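Local coordinates for serine protease MT3772 (Mycobacterium tuberculosis, PDB 3K6Y), which acts as the chymotrypsin-like serine endopeptidase domain of a membrane protein that probably helps the bacterium to resist oxidative and acid stress, at residues A[43-47]-A[59-64]; A[70-74]-A[196-200]; A[76-80]-A[232-236]; A[131-137]-A[182-188]; A[149-155]-A[168-174]. All blocks are in the same frame, centred on the assembly; numbering follows the deposited sequence.

Contact 1: A[43-47]-A[59-64]; sequences SVVKI and EGTGFV
Val45 and Gly62 form a hydrogen-bonded antiparallel pair in which a branched residue faces bare backbone, and here the two strands fit tightly. Ile47 makes most of this closeness: with CG1 turned away from its own carbonyl carbon (chi1 -55°) and CD1 extended beyond it, the chain runs along the partner strand until CD1 lies 3.8 Å from Gly62 N. Val45 adds its CG2 branch, 3.6 Å from Gly62 O. Five backbone bonds fix the register, the straightest being Ile47 N to Gly60 O at 2.9 Å. On the face that carries Val44 and Thr61, these two side chains cross at a slant, CG1 of Val44 lying 3.5 Å from CG2 of Thr61, while the Thr61 hydroxyl turns to Gly181 O and Tyr136 N.

The looser end is polar and partly exposed. Lys46, extended throughout, brings NZ to 3.1 Å from Glu59 OE2; NZ stands above the carboxylate, 61° out of its plane. A water gives a proton to the same oxygen. Lys46 NZ also donates to the carbonyl of Gly139, and the carboxylate of Glu59 has a second charged partner in Arg48.

This hairpin supplies the first two strands of the N-terminal barrel. Val45 and Ile47 point to strands 69-72 and 82-87, whereas Val44 and Phe63 touch Pro186 on strand 186-188 of the other barrel.

Contact 2: A[70-74]-A[196-200]; sequences VMTNA and GVVFG
Asn73 stands over the start of the Phe199 side chain, the two crossing at about a right angle with amide and ring planes 82° apart. The amide spreads across CB rather than reaching the ring: OD1 is 3.4 Å and ND2 3.6 Å from Phe199 CB. Phe199 holds CG between its own backbone N and carbonyl carbon (chi1 75°), a rotation that leads the ring away from Asn73, to pack on Phe210 and Leu212 of strand 208-213. Val197 meets the same amide from another direction, sliding past Asn73 antiparallel to it, with CG1 3.7 Å from ND2.

This is the junction of the two barrels of the chymotrypsin fold, where the active site lies. Segment 70-74 runs out of strand 69-72 of the N-terminal barrel toward the predicted catalytic His75, and segment 196-200 belongs to the C-terminal barrel, where Phe199 and Gly200 both face Phe210 in a classic beta bulge.

The two segments share no hydrogen bond. Asn73 OD1 and Val198 O, both acceptors, come to 3.1 Å of each other, and Gly184 N, which is bonded to Val198 O, lies close to both oxygens and probably eases their approach. ND2 is fixed by a bond to the carbonyl of Asp104, itself a predicted triad residue, which ties the amide to the backbone of that residue. Earlier in the same segment, Met71, extended as far as SD and bent only at its last torsion (chi3 -74°), lays SD against Val197 CG2 at 3.9 Å, the two chains meeting at a slant beside Phe63.

Contact 3: A[76-80]-A[232-236]; sequences VVAGS and TGACV
Thr232 grips the turn opposite it with both its side chain and its backbone. Its hydroxyl donates to Ser80 O at 2.8 Å, lying in the carbonyl plane on a lone pair; OG1 reaches it by standing between the backbone N and carbonyl carbon of Thr232 (chi1 52°). In return Thr232 O accepts from Gly79 N, also at 2.8 Å, although this donor sits 46° above the carbonyl plane. Farther along, the methyl of Ala78 rests against Val236 CG2 at 3.9 Å and against Ala234 O at 3.6 Å. A water links Ala78 O to Val236 N where the backbones do not meet directly.

What presents these groups is a type II turn from Val77 to Ser80. Val77 O takes two donors, Ser80 N and Ser80 OG, the hydroxyl at 2.7 Å, which locks the turn from within. Gly79 occupies the positive-phi corner of the turn, and its CA passes close to Cys235.

The C-terminal segment has anchors of its own: Gly233 O binds Arg53, and Cys235 N bonds Asp163 of the second subunit. With neither segment in a helix or strand, two direct hydrogen bonds and a bridging water hold them to each other, while a disulfide ties Cys235 to Cys54; under oxidising conditions it would probably keep this tail, whose Val236 touches the predicted catalytic His75, in place.

Contact 4: A[131-137]-A[182-188]; sequences VVVLGYP and DSGGPLI
Val132 and Ile188 form an antiparallel hydrogen-bonded pair, with Ile188 N reaching Val132 O at 2.9 Å, and two residues on Leu134 N meets Pro186 O in a longer bond of 3.2 Å. Beyond it the backbones part, and a water takes over by donating to both Leu134 O and Asp182 O.

On one face Leu187 is the central side chain. Its CG lies anti to its own backbone N (chi1 -179°), and CD1 then fits against Val131 CG2 and, at 3.7 Å, against Val133 CG2, crossing both at a slant. The opposite face carries Ile188, whose CD1 meets Leu134 CD1 at 3.9 Å with the two chains nearly perpendicular. Where the strands separate, Asp182 lays its carboxylate across Val133 CG1, and OD1 comes to 3.6 Å from Gly135 CA. OD2 is held by Glu179 N.

Asp182 to Gly185 is a type II turn closed by Gly185 N to Asp182 O. The sequence Asp-Ser-Gly-Gly-Pro is the nucleophile signature of chymotrypsin-like proteases, and the hydroxyl of the predicted catalytic Ser183 is hydrogen-bonded to His75 NE2.

Strand 194-201 continues the sheet beside strand 186-188, while strand 143-157 flanks strand 130-135. Leu187 packs on Leu195 and Ile149 of these neighbours, and helix 35-40 covers the face of Leu134 and Ile188.

Contact 5: A[149-155]-A[168-174]; sequences IREAIRL and TRDVYTI
Arg150 and Glu151 both face Thr173, so one strand carries an extra residue and the register slips by one. Arg150 N bonds Thr173 O at 2.8 Å, and Glu151 N reaches the same oxygen only weakly. Thr173 N answers by binding Glu151 O.

Past this bulge the pairing is regular, and on the Ile153 face it is tight: Ile153 CG1 and Val171 CG2 are pressed to 3.3 Å, closer than usual for carbons. Each of those branches stands between its own backbone N and carbonyl carbon (chi1 61° for Ile153), which turns them toward one another. On the other face Ile149 CD1 sits over the Tyr172 ring, displaced toward its rim.

At the exposed end Arg154 folds back over Asp170. OD1 lies 2.8 Å from NH1 but over a face of the guanidinium, whose plane is 60° from that of the carboxylate; this is attraction of charges without a directed N-H. Thr168 CG2 meets the guanidinium at its edge, 3.3 Å from NE.

Arg169 points to the opposite face, where it binds Val103 O and packs on Asp104. The whole is a long hairpin of the C-terminal chymotrypsin-type barrel, interrupted by a classic beta bulge.

In the fold
Contacts 1 and 5 are hairpin pairings, one in each barrel, yet they differ with depth: contact 1 is largely buried and polar at one end, whereas contact 5 lies farther out and carries charged residues on its exposed side. Contact 4 shares the C-terminal sheet with contact 5, to which Leu187 and Val133 connect it, and reaches contact 1 through Tyr136 and Ser183. Contact 2, at the centre of the chain, joins the barrels without a hydrogen bond between its segments, while contact 3 joins irregular loops by a backbone bond, a threonine hydroxyl and a water, with a disulfide tying one to Cys54. Contact 4 holds the predicted nucleophile, and contacts 2, 3 and 5 each touch the predicted triad.

Contact 1: A[43-47]-A[59-64]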
# COMPACT_ATOMS: atom_id res chain seq x y z
N SER A 43 -0.27 4.83 -28.76
CA SER A 43 -1.02 4.28 -27.63
C SER A 43 -0.13 3.76 -26.49
O SER A 43 -0.64 3.22 -25.52
CB SER A 43 -1.90 3.15 -28.12
OG SER A 43 -2.77 3.64 -29.14
N VAL A 44 1.19 3.91 -26.64
CA VAL A 44 2.16 3.50 -25.63
C VAL A 44 2.68 4.77 -25.00
O VAL A 44 3.23 5.63 -25.70
CB VAL A 44 3.29 2.68 -26.24
CG1 VAL A 44 4.25 2.25 -25.15
CG2 VAL A 44 2.76 1.46 -26.98
N VAL A 45 2.45 4.91 -23.69
CA VAL A 45 2.65 6.18 -23.02
C VAL A 45 3.76 6.10 -21.99
O VAL A 45 4.06 5.02 -21.48
CB VAL A 45 1.32 6.68 -22.37
CG1 VAL A 45 0.25 6.90 -23.42
CG2 VAL A 45 0.81 5.70 -21.29
N LYS A 46 4.35 7.24 -21.67
CA LYS A 46 5.37 7.30 -20.63
C LYS A 46 4.69 7.67 -19.33
O LYS A 46 3.78 8.50 -19.31
CB LYS A 46 6.43 8.34 -21.03
CG LYS A 46 7.58 8.42 -20.02
CD LYS A 46 8.54 9.58 -20.25
CE LYS A 46 9.17 9.93 -18.92
NZ LYS A 46 10.00 11.17 -18.99
N ILE A 47 5.12 7.03 -18.24
CA ILE A 47 4.56 7.34 -16.92
C ILE A 47 5.68 7.89 -16.04
O ILE A 47 6.75 7.35 -15.98
CB ILE A 47 3.94 6.09 -16.29
CG1 ILE A 47 2.91 5.55 -17.31
CG2 ILE A 47 3.27 6.44 -14.96
CD1 ILE A 47 2.03 4.44 -16.91
N GLU A 59 9.98 6.22 -13.28
CA GLU A 59 9.55 6.33 -14.67
C GLU A 59 9.35 4.96 -15.27
O GLU A 59 10.16 4.06 -15.05
CB GLU A 59 10.54 7.18 -15.49
CG GLU A 59 10.44 8.66 -15.10
CD GLU A 59 11.46 9.58 -15.75
OE1 GLU A 59 12.65 9.20 -15.86
OE2 GLU A 59 11.09 10.72 -16.09
N GLY A 60 8.26 4.79 -16.01
CA GLY A 60 8.05 3.56 -16.72
C GLY A 60 7.17 3.81 -17.91
O GLY A 60 7.13 4.91 -18.44
N THR A 61 6.48 2.75 -18.32
CA THR A 61 5.66 2.78 -19.52
C THR A 61 4.27 2.30 -19.17
O THR A 61 4.08 1.59 -18.19
CB THR A 61 6.29 1.85 -20.58
OG1 THR A 61 7.64 2.25 -20.81
CG2 THR A 61 5.57 1.89 -21.90
N GLY A 62 3.28 2.68 -19.98
CA GLY A 62 1.95 2.10 -19.90
C GLY A 62 1.36 2.05 -21.28
O GLY A 62 1.98 2.48 -22.26
N PHE A 63 0.12 1.59 -21.38
CA PHE A 63 -0.53 1.59 -22.68
C PHE A 63 -2.03 1.75 -22.50
O PHE A 63 -2.60 1.39 -21.47
CB PHE A 63 -0.16 0.35 -23.52
CG PHE A 63 -0.49 -0.95 -22.85
CD1 PHE A 63 -1.65 -1.66 -23.16
CD2 PHE A 63 0.36 -1.48 -21.87
CE1 PHE A 63 -1.97 -2.85 -22.51
CE2 PHE A 63 0.06 -2.66 -21.22
CZ PHE A 63 -1.10 -3.36 -21.54
N VAL A 64 -2.66 2.30 -23.53
CA VAL A 64 -4.09 2.56 -23.48
C VAL A 64 -4.86 1.25 -23.65
O VAL A 64 -4.67 0.52 -24.63
CB VAL A 64 -4.50 3.57 -24.56
CG1 VAL A 64 -5.97 3.89 -24.43
CG2 VAL A 64 -3.67 4.84 -24.45
O HOH W 1 12.34 11.43 -18.33

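Contact 2: A[70-74]-A[196-200]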
# COMPACT_ATOMS: atom_id res chain seq x y z
N VAL A 70 -5.36 3.63 -18.82
CA VAL A 70 -4.01 3.18 -19.11
C VAL A 70 -3.63 2.05 -18.13
O VAL A 70 -3.88 2.17 -16.92
CB VAL A 70 -3.03 4.35 -18.97
CG1 VAL A 70 -1.57 3.89 -18.92
CG2 VAL A 70 -3.21 5.30 -20.13
N MET A 71 -3.05 0.97 -18.65
CA MET A 71 -2.52 -0.09 -17.80
C MET A 71 -0.99 0.10 -17.68
O MET A 71 -0.31 0.45 -18.67
CB MET A 71 -2.84 -1.48 -18.38
CG MET A 71 -2.29 -2.60 -17.49
SD MET A 71 -2.90 -4.23 -17.99
CE MET A 71 -4.60 -4.21 -17.42
N THR A 72 -0.48 -0.20 -16.48
CA THR A 72 0.96 -0.24 -16.23
C THR A 72 1.19 -1.26 -15.11
O THR A 72 0.25 -1.92 -14.68
CB THR A 72 1.51 1.17 -15.87
OG1 THR A 72 2.94 1.12 -15.78
CG2 THR A 72 0.94 1.72 -14.55
N ASN A 73 2.44 -1.42 -14.68
CA ASN A 73 2.68 -2.25 -13.50
C ASN A 73 2.43 -1.47 -12.22
O ASN A 73 2.63 -0.25 -12.19
CB ASN A 73 4.11 -2.77 -13.46
CG ASN A 73 4.40 -3.81 -14.54
OD1 ASN A 73 5.40 -3.70 -15.25
ND2 ASN A 73 3.59 -4.86 -14.61
N ALA A 74 2.04 -2.18 -11.16
CA ALA A 74 1.92 -1.53 -9.87
C ALA A 74 3.25 -0.91 -9.45
O ALA A 74 3.28 0.19 -8.90
CB ALA A 74 1.41 -2.50 -8.82
N GLY A 196 0.95 -9.18 -23.51
CA GLY A 196 1.14 -9.07 -22.07
C GLY A 196 1.84 -7.79 -21.70
O GLY A 196 2.05 -6.92 -22.56
N VAL A 197 2.19 -7.70 -20.42
CA VAL A 197 2.77 -6.49 -19.84
C VAL A 197 4.19 -6.82 -19.37
O VAL A 197 4.39 -7.67 -18.52
CB VAL A 197 1.93 -5.99 -18.64
CG1 VAL A 197 2.50 -4.67 -18.11
CG2 VAL A 197 0.47 -5.83 -19.06
N VAL A 198 5.17 -6.14 -19.97
CA VAL A 198 6.57 -6.38 -19.65
C VAL A 198 6.84 -5.86 -18.24
O VAL A 198 6.50 -4.72 -17.95
CB VAL A 198 7.46 -5.60 -20.66
CG1 VAL A 198 8.94 -5.79 -20.33
CG2 VAL A 198 7.16 -6.05 -22.09
N PHE A 199 7.45 -6.66 -17.36
CA PHE A 199 7.65 -6.22 -15.98
C PHE A 199 9.04 -6.43 -15.43
O PHE A 199 9.39 -5.83 -14.41
CB PHE A 199 6.60 -6.83 -15.03
CG PHE A 199 6.80 -8.28 -14.69
CD1 PHE A 199 6.28 -9.29 -15.49
CD2 PHE A 199 7.49 -8.65 -13.54
CE1 PHE A 199 6.45 -10.64 -15.16
CE2 PHE A 199 7.68 -10.01 -13.21
CZ PHE A 199 7.15 -10.99 -14.02
N GLY A 200 9.84 -7.27 -16.07
CA GLY A 200 11.12 -7.57 -15.46
C GLY A 200 12.10 -8.23 -16.37
O GLY A 200 11.81 -8.56 -17.52

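Contact 3: A[76-80]-A[232-236]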
# COMPACT_ATOMS: atom_id res chain seq x y z
N VAL A 76 5.43 0.54 -11.07
CA VAL A 76 5.74 1.80 -11.74
C VAL A 76 5.19 3.01 -10.96
O VAL A 76 5.70 4.11 -11.11
CB VAL A 76 5.24 1.75 -13.20
CG1 VAL A 76 5.24 3.09 -13.90
CG2 VAL A 76 6.08 0.77 -13.96
N VAL A 77 4.17 2.78 -10.11
CA VAL A 77 3.57 3.86 -9.33
C VAL A 77 3.66 3.63 -7.82
O VAL A 77 3.22 4.49 -7.06
CB VAL A 77 2.07 4.11 -9.76
CG1 VAL A 77 1.99 4.50 -11.23
CG2 VAL A 77 1.19 2.89 -9.46
N ALA A 78 4.24 2.51 -7.40
CA ALA A 78 4.28 2.15 -5.98
C ALA A 78 4.94 3.22 -5.13
O ALA A 78 6.04 3.65 -5.44
CB ALA A 78 5.00 0.84 -5.80
N GLY A 79 4.26 3.65 -4.07
CA GLY A 79 4.81 4.63 -3.15
C GLY A 79 4.69 6.06 -3.60
O GLY A 79 5.08 6.95 -2.86
N SER A 80 4.16 6.30 -4.80
CA SER A 80 4.11 7.64 -5.34
C SER A 80 2.93 8.42 -4.81
O SER A 80 1.96 7.86 -4.30
CB SER A 80 4.00 7.59 -6.86
OG SER A 80 2.75 7.09 -7.31
N THR A 232 -1.25 3.85 -3.33
CA THR A 232 -0.15 3.24 -4.07
C THR A 232 0.79 2.46 -3.16
O THR A 232 1.91 2.12 -3.57
CB THR A 232 0.64 4.27 -4.85
OG1 THR A 232 1.00 5.30 -3.94
CG2 THR A 232 -0.19 4.81 -6.02
N GLY A 233 0.36 2.13 -1.95
CA GLY A 233 1.10 1.20 -1.12
C GLY A 233 2.47 1.68 -0.67
O GLY A 233 2.73 2.88 -0.51
N ALA A 234 3.36 0.73 -0.43
CA ALA A 234 4.68 1.00 0.10
C ALA A 234 5.66 1.25 -1.03
O ALA A 234 5.46 0.85 -2.18
CB ALA A 234 5.16 -0.18 0.93
N CYS A 235 6.78 1.88 -0.68
CA CYS A 235 7.91 1.97 -1.60
C CYS A 235 8.50 0.60 -1.81
O CYS A 235 8.65 -0.19 -0.86
CB CYS A 235 8.98 2.88 -1.02
SG CYS A 235 8.35 4.55 -0.74
N VAL A 236 8.82 0.28 -3.06
CA VAL A 236 9.48 -0.98 -3.31
C VAL A 236 10.90 -0.88 -2.74
O VAL A 236 11.54 0.15 -2.90
CB VAL A 236 9.40 -1.34 -4.81
CG1 VAL A 236 10.23 -2.57 -5.14
CG2 VAL A 236 7.96 -1.57 -5.24
O HOH W 2 8.44 2.18 -5.23

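Contact 4: A[131-137]-A[182-188]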
# COMPACT_ATOMS: atom_id res chain seq x y z
N VAL A 131 8.13 -10.97 -31.53
CA VAL A 131 7.33 -10.04 -30.72
C VAL A 131 8.18 -8.80 -30.44
O VAL A 131 9.39 -8.79 -30.70
CB VAL A 131 6.85 -10.73 -29.42
CG1 VAL A 131 5.78 -11.81 -29.73
CG2 VAL A 131 8.03 -11.35 -28.65
N VAL A 132 7.54 -7.74 -29.94
CA VAL A 132 8.25 -6.49 -29.73
C VAL A 132 7.89 -5.91 -28.37
O VAL A 132 6.72 -5.82 -28.01
CB VAL A 132 7.97 -5.43 -30.84
CG1 VAL A 132 9.04 -4.39 -30.84
CG2 VAL A 132 7.84 -6.09 -32.23
N VAL A 133 8.91 -5.51 -27.63
CA VAL A 133 8.74 -4.79 -26.37
C VAL A 133 8.71 -3.30 -26.70
O VAL A 133 9.61 -2.79 -27.36
CB VAL A 133 9.92 -5.10 -25.40
CG1 VAL A 133 9.99 -4.11 -24.21
CG2 VAL A 133 9.83 -6.53 -24.92
N LEU A 134 7.67 -2.60 -26.27
CA LEU A 134 7.56 -1.16 -26.54
C LEU A 134 7.62 -0.38 -25.24
O LEU A 134 6.85 -0.66 -24.32
CB LEU A 134 6.26 -0.83 -27.28
CG LEU A 134 6.00 -1.63 -28.55
CD1 LEU A 134 4.67 -1.17 -29.14
CD2 LEU A 134 7.13 -1.44 -29.55
N GLY A 135 8.48 0.63 -25.17
CA GLY A 135 8.55 1.40 -23.94
C GLY A 135 9.51 2.55 -23.99
O GLY A 135 9.95 2.97 -25.06
N TYR A 136 9.81 3.08 -22.81
CA TYR A 136 10.60 4.30 -22.66
C TYR A 136 11.80 4.06 -21.75
O TYR A 136 11.81 4.51 -20.59
CB TYR A 136 9.73 5.43 -22.13
CG TYR A 136 8.64 5.84 -23.09
CD1 TYR A 136 8.83 6.88 -24.00
CD2 TYR A 136 7.40 5.19 -23.09
CE1 TYR A 136 7.82 7.26 -24.89
CE2 TYR A 136 6.42 5.54 -23.98
CZ TYR A 136 6.61 6.58 -24.85
OH TYR A 136 5.62 6.94 -25.73
N PRO A 137 12.83 3.37 -22.26
CA PRO A 137 14.04 3.13 -21.45
C PRO A 137 14.61 4.42 -20.89
O PRO A 137 14.71 5.41 -21.60
CB PRO A 137 15.03 2.54 -22.46
CG PRO A 137 14.18 1.93 -23.54
CD PRO A 137 12.94 2.80 -23.62
N ASP A 182 11.24 0.18 -19.24
CA ASP A 182 10.32 -0.63 -20.06
C ASP A 182 9.15 -1.20 -19.24
O ASP A 182 8.13 -1.58 -19.82
CB ASP A 182 11.03 -1.82 -20.73
CG ASP A 182 11.81 -1.45 -22.00
OD1 ASP A 182 11.33 -0.56 -22.75
OD2 ASP A 182 12.85 -2.12 -22.26
N SER A 183 9.30 -1.32 -17.92
CA SER A 183 8.22 -1.85 -17.08
C SER A 183 6.92 -1.17 -17.39
O SER A 183 6.85 0.06 -17.44
CB SER A 183 8.51 -1.60 -15.62
OG SER A 183 9.36 -2.59 -15.10
N GLY A 184 5.88 -1.98 -17.57
CA GLY A 184 4.52 -1.49 -17.76
C GLY A 184 4.12 -1.43 -19.22
O GLY A 184 2.94 -1.27 -19.54
N GLY A 185 5.10 -1.56 -20.11
CA GLY A 185 4.82 -1.47 -21.53
C GLY A 185 4.28 -2.77 -22.06
O GLY A 185 4.42 -3.84 -21.45
N PRO A 186 3.67 -2.70 -23.23
CA PRO A 186 3.15 -3.91 -23.82
C PRO A 186 4.21 -4.73 -24.56
O PRO A 186 5.11 -4.17 -25.18
CB PRO A 186 2.12 -3.37 -24.83
CG PRO A 186 2.73 -2.07 -25.28
CD PRO A 186 3.45 -1.52 -24.08
N LEU A 187 4.05 -6.05 -24.52
CA LEU A 187 4.67 -6.93 -25.49
C LEU A 187 3.65 -7.12 -26.58
O LEU A 187 2.53 -7.58 -26.31
CB LEU A 187 4.97 -8.27 -24.84
CG LEU A 187 5.65 -9.29 -25.76
CD1 LEU A 187 7.12 -8.89 -25.97
CD2 LEU A 187 5.56 -10.70 -25.19
N ILE A 188 4.00 -6.73 -27.80
CA ILE A 188 3.04 -6.86 -28.89
C ILE A 188 3.44 -7.93 -29.87
O ILE A 188 4.62 -8.23 -30.05
CB ILE A 188 2.78 -5.54 -29.63
CG1 ILE A 188 4.05 -4.97 -30.25
CG2 ILE A 188 2.09 -4.52 -28.70
CD1 ILE A 188 3.80 -4.10 -31.50
O HOH W 3 7.79 -2.69 -22.32

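Contact 5: A[149-155]-A[168-174]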
# COMPACT_ATOMS: atom_id res chain seq x y z
N ILE A 149 9.56 -14.96 -28.21
CA ILE A 149 8.95 -15.74 -27.14
C ILE A 149 9.80 -16.97 -26.84
O ILE A 149 10.19 -17.70 -27.76
CB ILE A 149 7.52 -16.23 -27.51
CG1 ILE A 149 6.57 -15.05 -27.76
CG2 ILE A 149 6.95 -17.16 -26.45
CD1 ILE A 149 6.22 -14.23 -26.49
N ARG A 150 10.07 -17.21 -25.55
CA ARG A 150 10.66 -18.49 -25.13
C ARG A 150 9.57 -19.47 -24.74
O ARG A 150 9.48 -20.55 -25.31
CB ARG A 150 11.65 -18.32 -23.98
CG ARG A 150 12.84 -17.45 -24.26
CD ARG A 150 13.74 -17.46 -23.04
NE ARG A 150 14.85 -16.54 -23.13
CZ ARG A 150 16.01 -16.80 -23.76
NH1 ARG A 150 16.17 -17.95 -24.40
NH2 ARG A 150 16.98 -15.92 -23.75
N GLU A 151 8.73 -19.12 -23.76
CA GLU A 151 7.81 -20.07 -23.18
C GLU A 151 6.77 -19.35 -22.33
O GLU A 151 7.09 -18.33 -21.72
CB GLU A 151 8.61 -21.03 -22.28
CG GLU A 151 7.89 -22.25 -21.77
CD GLU A 151 8.78 -23.10 -20.85
OE1 GLU A 151 9.85 -22.62 -20.39
OE2 GLU A 151 8.40 -24.26 -20.58
N ALA A 152 5.55 -19.87 -22.29
CA ALA A 152 4.57 -19.48 -21.26
C ALA A 152 4.80 -20.39 -20.05
O ALA A 152 4.83 -21.61 -20.19
CB ALA A 152 3.15 -19.63 -21.78
N ILE A 153 5.00 -19.80 -18.87
CA ILE A 153 5.29 -20.55 -17.64
C ILE A 153 4.43 -20.03 -16.49
O ILE A 153 3.93 -18.91 -16.56
CB ILE A 153 6.79 -20.46 -17.21
CG1 ILE A 153 7.21 -19.01 -16.92
CG2 ILE A 153 7.70 -21.10 -18.25
CD1 ILE A 153 8.48 -18.87 -16.08
N ARG A 154 4.27 -20.82 -15.43
CA ARG A 154 3.68 -20.36 -14.18
C ARG A 154 4.82 -20.05 -13.23
O ARG A 154 5.55 -20.95 -12.79
CB ARG A 154 2.77 -21.44 -13.56
CG ARG A 154 1.41 -21.58 -14.21
CD ARG A 154 0.30 -21.76 -13.16
NE ARG A 154 -0.00 -20.50 -12.49
CZ ARG A 154 -1.06 -19.73 -12.75
NH1 ARG A 154 -1.97 -20.11 -13.65
NH2 ARG A 154 -1.23 -18.60 -12.09
N LEU A 155 4.97 -18.77 -12.92
CA LEU A 155 6.09 -18.25 -12.16
C LEU A 155 5.65 -18.01 -10.73
O LEU A 155 4.67 -17.28 -10.50
CB LEU A 155 6.56 -16.92 -12.76
CG LEU A 155 7.78 -16.23 -12.14
CD1 LEU A 155 9.07 -17.00 -12.45
CD2 LEU A 155 7.90 -14.78 -12.58
N THR A 168 1.71 -16.64 -7.53
CA THR A 168 1.94 -17.46 -8.71
C THR A 168 1.19 -16.81 -9.86
O THR A 168 -0.01 -16.54 -9.75
CB THR A 168 1.45 -18.92 -8.51
OG1 THR A 168 2.15 -19.49 -7.39
CG2 THR A 168 1.73 -19.77 -9.75
N ARG A 169 1.91 -16.57 -10.96
CA ARG A 169 1.36 -15.81 -12.09
C ARG A 169 1.74 -16.47 -13.40
O ARG A 169 2.81 -17.08 -13.52
CB ARG A 169 1.95 -14.41 -12.09
CG ARG A 169 1.60 -13.64 -10.85
CD ARG A 169 2.22 -12.27 -10.83
NE ARG A 169 3.66 -12.33 -10.62
CZ ARG A 169 4.45 -11.26 -10.61
NH1 ARG A 169 3.94 -10.06 -10.85
NH2 ARG A 169 5.75 -11.39 -10.40
N ASP A 170 0.87 -16.34 -14.39
CA ASP A 170 1.21 -16.75 -15.76
C ASP A 170 2.04 -15.66 -16.42
O ASP A 170 1.63 -14.50 -16.49
CB ASP A 170 -0.06 -16.99 -16.59
CG ASP A 170 -0.87 -18.19 -16.14
OD1 ASP A 170 -0.29 -19.15 -15.61
OD2 ASP A 170 -2.09 -18.18 -16.34
N VAL A 171 3.21 -16.05 -16.91
CA VAL A 171 4.16 -15.16 -17.54
C VAL A 171 4.67 -15.75 -18.84
O VAL A 171 4.63 -16.98 -19.02
CB VAL A 171 5.33 -14.78 -16.59
CG1 VAL A 171 4.79 -14.23 -15.27
CG2 VAL A 171 6.27 -15.94 -16.38
N TYR A 172 5.14 -14.89 -19.73
CA TYR A 172 6.05 -15.33 -20.76
C TYR A 172 7.47 -15.02 -20.35
O TYR A 172 7.75 -13.93 -19.81
CB TYR A 172 5.82 -14.61 -22.09
CG TYR A 172 4.48 -14.85 -22.74
CD1 TYR A 172 4.18 -16.08 -23.33
CD2 TYR A 172 3.54 -13.83 -22.83
CE1 TYR A 172 2.96 -16.29 -23.96
CE2 TYR A 172 2.31 -14.03 -23.45
CZ TYR A 172 2.03 -15.26 -24.02
OH TYR A 172 0.84 -15.48 -24.64
N THR A 173 8.37 -15.96 -20.62
CA THR A 173 9.77 -15.60 -20.73
C THR A 173 10.06 -15.27 -22.18
O THR A 173 9.54 -15.93 -23.08
CB THR A 173 10.68 -16.72 -20.25
OG1 THR A 173 10.34 -17.93 -20.93
CG2 THR A 173 10.49 -16.92 -18.75
N ILE A 174 10.88 -14.24 -22.40
CA ILE A 174 11.21 -13.80 -23.74
C ILE A 174 12.73 -13.68 -23.83
O ILE A 174 13.42 -13.50 -22.81
CB ILE A 174 10.52 -12.45 -24.12
CG1 ILE A 174 10.99 -11.31 -23.21
CG2 ILE A 174 9.00 -12.62 -24.10
CD1 ILE A 174 10.42 -9.96 -23.61
O HOH W 4 11.54 -20.32 -20.13
O HOH W 5 5.05 -14.65 -9.81